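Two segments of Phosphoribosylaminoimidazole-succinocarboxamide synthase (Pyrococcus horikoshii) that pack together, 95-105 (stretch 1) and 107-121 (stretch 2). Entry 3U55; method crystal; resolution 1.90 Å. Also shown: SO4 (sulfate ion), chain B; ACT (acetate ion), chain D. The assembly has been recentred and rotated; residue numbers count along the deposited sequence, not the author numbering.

Stretch 1 95-105: VVAGSLKKRLP
Stretch 2, residues 107-121: PEGYELPEPIVELYY

The backbone of a single residue, V96, is clasped by the turn that opens the second stretch: V96 N donates to Y110 O (2.8 Å, 168°), and V96 O accepts from G109 N (2.8 Å, 171°). The clasping loop is a type II turn from P107 to Y110, closed by Y110 N to P107 O at 2.9 Å. E108 (phi/psi -48/128) and G109 (97/-10) occupy its corners; at G109 a CB would jam against the preceding carbonyl oxygen, so glycine suits the position. Two CA-H...O contacts reinforce the clasp, V95 CA to Y110 O and E108 CA to V96 O, both 3.4 Å.

The chains run antiparallel here. V95 (-129/142) and E111 (-83/116) form a non-hydrogen-bonded pair with CA atoms 4.8 Å apart and side chains on the same face; V95, chi1 t, sets CG2 3.7 Å from E111 OE1 and CG1 3.6 Å from G109 CA. V96 (-69/126, chi1 t) is buried and points toward the second stretch, its CG2 lying 3.7 Å from both Y110 CB and L112 CD2.

After A97, G98 turns at 57/-137, a positive phi that favours glycine; an ideal CB would also lie 2.1 Å from sulfate O1. S99 N donates to that O1 at 2.8 Å. Residues 99-102 then form a 3-10 segment, with K101 N to G98 O at 3.3 Å and K102 N to S99 O at 3.0 Å. This segment directs K101 (m, t, m, t) back to the turn, where NZ makes a 2.8 Å salt bridge with E108 OE2. E108 has chi1 t and chi2 107°, bringing its carboxylate nearer although its CA-to-CB bond points sideways. A water accepts from G98 N and donates to E108 OE2, each at 2.8 Å.

Beyond the corner at P113 and E114, the second strand presents I116, E118 and Y120, all chi1 m and toward the first stretch, while V117, L119 and Y121 are out of reach. L100 (t, p) places CD2 3.9 Å from I116 CD1 and 4.1 Å from L112 CD1; L104 (m, t) adds CD1 to I116 CD1 at 4.1 Å. These branched aliphatic chains fill a buried apolar patch.

The polar end lies farther along. Y120 OH donates to E118 OE1 at 2.6 Å, and a water bridges R103 NE (2.8 Å) and E118 OE2 (3.0 Å). R103 (t, t, m, -87°) uses NH1 and NH2 to hold acetate O, each at 3.1 Å. Altogether, the contact buries 699 Å².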

# COMPACT_ATOMS: atom_id res chain seq x y z
N VAL A 95 -6.52 -16.55 2.05
CA VAL A 95 -5.43 -17.49 1.83
C VAL A 95 -4.41 -16.80 0.94
O VAL A 95 -4.79 -16.04 0.03
CB VAL A 95 -5.96 -18.78 1.15
CG1 VAL A 95 -4.83 -19.73 0.80
CG2 VAL A 95 -6.99 -19.46 2.04
N VAL A 96 -3.12 -17.03 1.19
CA VAL A 96 -2.06 -16.40 0.39
C VAL A 96 -2.03 -16.96 -1.04
O VAL A 96 -1.95 -18.18 -1.25
CB VAL A 96 -0.66 -16.50 1.06
CG1 VAL A 96 0.42 -15.98 0.15
CG2 VAL A 96 -0.64 -15.73 2.39
N ALA A 97 -2.11 -16.05 -2.00
CA ALA A 97 -2.06 -16.38 -3.42
C ALA A 97 -1.77 -15.10 -4.19
O ALA A 97 -1.82 -14.01 -3.63
CB ALA A 97 -3.40 -16.98 -3.87
N GLY A 98 -1.44 -15.25 -5.48
CA GLY A 98 -1.26 -14.10 -6.37
C GLY A 98 -0.22 -13.10 -5.92
O GLY A 98 0.86 -13.48 -5.46
N SER A 99 -0.56 -11.81 -6.05
CA SER A 99 0.39 -10.72 -5.79
C SER A 99 0.84 -10.61 -4.33
O SER A 99 1.87 -10.03 -4.03
CB SER A 99 -0.18 -9.37 -6.26
OG SER A 99 -1.11 -8.83 -5.33
N LEU A 100 0.06 -11.19 -3.41
CA LEU A 100 0.40 -11.13 -1.99
C LEU A 100 1.75 -11.79 -1.70
O LEU A 100 2.47 -11.37 -0.80
CB LEU A 100 -0.70 -11.73 -1.12
CG LEU A 100 -0.55 -11.59 0.41
CD1 LEU A 100 -0.39 -10.13 0.84
CD2 LEU A 100 -1.72 -12.25 1.13
N LYS A 101 2.08 -12.82 -2.48
CA LYS A 101 3.37 -13.53 -2.34
C LYS A 101 4.58 -12.63 -2.60
O LYS A 101 5.69 -12.96 -2.19
CB LYS A 101 3.42 -14.73 -3.30
CG LYS A 101 2.40 -15.83 -3.00
CD LYS A 101 2.56 -17.02 -3.96
CE LYS A 101 2.34 -16.60 -5.42
NZ LYS A 101 2.28 -17.77 -6.33
N LYS A 102 4.35 -11.51 -3.27
CA LYS A 102 5.41 -10.54 -3.55
C LYS A 102 5.42 -9.40 -2.53
O LYS A 102 6.25 -8.49 -2.60
CB LYS A 102 5.28 -10.00 -4.98
CG LYS A 102 5.54 -11.04 -6.07
CD LYS A 102 4.98 -10.60 -7.42
N ARG A 103 4.50 -9.45 -1.58
CA ARG A 103 4.41 -8.41 -0.56
C ARG A 103 4.75 -8.92 0.83
O ARG A 103 5.37 -8.21 1.62
CB ARG A 103 3.02 -7.78 -0.56
CG ARG A 103 3.01 -6.36 -0.03
CD ARG A 103 1.64 -5.73 -0.19
NE ARG A 103 1.21 -5.67 -1.58
CZ ARG A 103 1.51 -4.68 -2.42
NH1 ARG A 103 2.25 -3.65 -2.04
NH2 ARG A 103 1.06 -4.74 -3.67
N LEU A 104 4.34 -10.16 1.13
CA LEU A 104 4.66 -10.84 2.38
C LEU A 104 5.34 -12.18 2.05
O LEU A 104 4.90 -12.88 1.14
CB LEU A 104 3.38 -11.09 3.20
CG LEU A 104 2.65 -9.87 3.78
CD1 LEU A 104 1.44 -10.31 4.58
CD2 LEU A 104 3.58 -9.03 4.66
N PRO A 105 6.39 -12.54 2.81
CA PRO A 105 7.19 -13.72 2.47
C PRO A 105 6.48 -14.99 2.93
O PRO A 105 7.00 -15.72 3.79
CB PRO A 105 8.48 -13.49 3.25
CG PRO A 105 8.05 -12.78 4.48
CD PRO A 105 6.84 -11.93 4.08
N PRO A 107 4.08 -18.57 1.83
CA PRO A 107 3.85 -19.45 0.69
C PRO A 107 2.41 -19.44 0.19
O PRO A 107 1.49 -19.19 0.96
CB PRO A 107 4.20 -20.84 1.25
CG PRO A 107 3.94 -20.74 2.71
CD PRO A 107 4.31 -19.32 3.08
N GLU A 108 2.23 -19.70 -1.10
CA GLU A 108 0.91 -19.97 -1.67
C GLU A 108 0.19 -21.00 -0.80
O GLU A 108 0.75 -22.06 -0.50
CB GLU A 108 1.07 -20.52 -3.10
CG GLU A 108 -0.23 -20.95 -3.77
CD GLU A 108 -0.69 -20.01 -4.87
OE1 GLU A 108 -1.78 -20.26 -5.44
OE2 GLU A 108 0.02 -19.03 -5.18
N GLY A 109 -1.03 -20.69 -0.39
CA GLY A 109 -1.78 -21.62 0.46
C GLY A 109 -1.71 -21.31 1.94
O GLY A 109 -2.44 -21.91 2.73
N TYR A 110 -0.83 -20.39 2.33
CA TYR A 110 -0.74 -19.97 3.73
C TYR A 110 -2.09 -19.43 4.18
O TYR A 110 -2.69 -18.58 3.50
CB TYR A 110 0.36 -18.92 3.89
CG TYR A 110 0.69 -18.51 5.31
CD1 TYR A 110 1.79 -19.07 5.99
CD2 TYR A 110 -0.06 -17.53 5.97
CE1 TYR A 110 2.11 -18.67 7.30
CE2 TYR A 110 0.25 -17.13 7.27
CZ TYR A 110 1.34 -17.71 7.92
OH TYR A 110 1.64 -17.29 9.19
N GLU A 111 -2.57 -19.95 5.30
CA GLU A 111 -3.83 -19.54 5.91
C GLU A 111 -3.60 -18.29 6.74
O GLU A 111 -2.87 -18.31 7.73
CB GLU A 111 -4.36 -20.66 6.80
CG GLU A 111 -5.74 -20.41 7.38
CD GLU A 111 -6.80 -21.17 6.63
OE1 GLU A 111 -6.95 -20.94 5.40
OE2 GLU A 111 -7.48 -22.00 7.27
N LEU A 112 -4.23 -17.18 6.33
CA LEU A 112 -4.09 -15.93 7.07
C LEU A 112 -4.81 -15.98 8.43
O LEU A 112 -5.90 -16.55 8.53
CB LEU A 112 -4.55 -14.75 6.20
CG LEU A 112 -3.70 -14.55 4.94
CD1 LEU A 112 -4.36 -13.59 3.93
CD2 LEU A 112 -2.29 -14.08 5.28
N PRO A 113 -4.19 -15.40 9.47
CA PRO A 113 -4.81 -15.40 10.81
C PRO A 113 -6.10 -14.58 10.85
O PRO A 113 -6.97 -14.82 11.69
CB PRO A 113 -3.73 -14.79 11.70
CG PRO A 113 -2.86 -13.97 10.78
CD PRO A 113 -2.91 -14.66 9.44
N GLU A 114 -6.21 -13.61 9.94
CA GLU A 114 -7.43 -12.85 9.70
C GLU A 114 -7.37 -12.28 8.28
O GLU A 114 -6.29 -12.20 7.69
CB GLU A 114 -7.61 -11.74 10.74
CG GLU A 114 -6.60 -10.58 10.68
CD GLU A 114 -5.27 -10.89 11.33
OE1 GLU A 114 -4.23 -10.47 10.78
OE2 GLU A 114 -5.25 -11.56 12.40
N PRO A 115 -8.53 -11.90 7.72
CA PRO A 115 -8.52 -11.42 6.33
C PRO A 115 -7.66 -10.16 6.13
O PRO A 115 -7.58 -9.31 7.02
CB PRO A 115 -9.99 -11.10 6.05
CG PRO A 115 -10.76 -11.91 7.04
CD PRO A 115 -9.90 -11.93 8.27
N ILE A 116 -7.00 -10.08 4.97
CA ILE A 116 -6.30 -8.86 4.55
C ILE A 116 -7.19 -8.10 3.57
O ILE A 116 -7.80 -8.71 2.69
CB ILE A 116 -4.93 -9.20 3.88
CG1 ILE A 116 -3.93 -9.70 4.92
CG2 ILE A 116 -4.37 -7.99 3.10
CD1 ILE A 116 -2.63 -10.25 4.32
N VAL A 117 -7.29 -6.79 3.72
CA VAL A 117 -7.99 -5.96 2.73
C VAL A 117 -6.98 -5.02 2.09
O VAL A 117 -6.22 -4.35 2.80
CB VAL A 117 -9.17 -5.15 3.35
CG1 VAL A 117 -9.90 -4.31 2.28
CG2 VAL A 117 -10.16 -6.08 4.05
N GLU A 118 -6.94 -5.01 0.76
CA GLU A 118 -6.03 -4.16 0.02
C GLU A 118 -6.83 -3.24 -0.88
O GLU A 118 -7.83 -3.65 -1.48
CB GLU A 118 -5.06 -4.98 -0.84
CG GLU A 118 -4.11 -5.86 -0.03
CD GLU A 118 -3.38 -6.89 -0.88
OE1 GLU A 118 -3.71 -7.06 -2.07
OE2 GLU A 118 -2.48 -7.56 -0.34
N LEU A 119 -6.40 -1.98 -0.95
CA LEU A 119 -7.02 -1.01 -1.85
C LEU A 119 -6.09 -0.75 -3.02
O LEU A 119 -4.89 -0.53 -2.82
CB LEU A 119 -7.30 0.30 -1.12
CG LEU A 119 -8.13 0.21 0.17
CD1 LEU A 119 -8.14 1.54 0.92
CD2 LEU A 119 -9.54 -0.25 -0.15
N TYR A 120 -6.65 -0.78 -4.23
CA TYR A 120 -5.90 -0.47 -5.44
C TYR A 120 -6.56 0.69 -6.16
O TYR A 120 -7.78 0.74 -6.29
CB TYR A 120 -5.79 -1.68 -6.37
CG TYR A 120 -4.96 -2.78 -5.78
CD1 TYR A 120 -3.58 -2.85 -6.03
CD2 TYR A 120 -5.53 -3.75 -4.95
CE1 TYR A 120 -2.80 -3.84 -5.47
CE2 TYR A 120 -4.75 -4.75 -4.38
CZ TYR A 120 -3.39 -4.79 -4.65
OH TYR A 120 -2.62 -5.78 -4.10
N TYR A 121 -5.73 1.63 -6.58
CA TYR A 121 -6.21 2.79 -7.32
C TYR A 121 -6.38 2.42 -8.79
O TYR A 121 -5.41 2.06 -9.45
CB TYR A 121 -5.21 3.94 -7.14
CG TYR A 121 -5.44 5.15 -8.02
CD1 TYR A 121 -6.73 5.62 -8.28
CD2 TYR A 121 -4.36 5.84 -8.56
CE1 TYR A 121 -6.93 6.75 -9.09
CE2 TYR A 121 -4.55 6.96 -9.36
CZ TYR A 121 -5.83 7.41 -9.62
OH TYR A 121 -6.00 8.53 -10.42
S SO4 B . -3.70 -10.53 -7.51
O1 SO4 B . -3.32 -11.42 -6.42
O2 SO4 B . -4.82 -11.09 -8.25
O3 SO4 B . -4.05 -9.24 -6.93
O4 SO4 B . -2.57 -10.39 -8.42
C ACT D . 1.96 -2.14 -5.93
O ACT D . 2.04 -1.99 -4.69
OXT ACT D . 0.97 -1.60 -6.47
CH3 ACT D . 2.97 -2.92 -6.71
O HOH W 1 -1.73 -17.68 -6.94
O HOH W 2 -0.38 -7.81 -2.43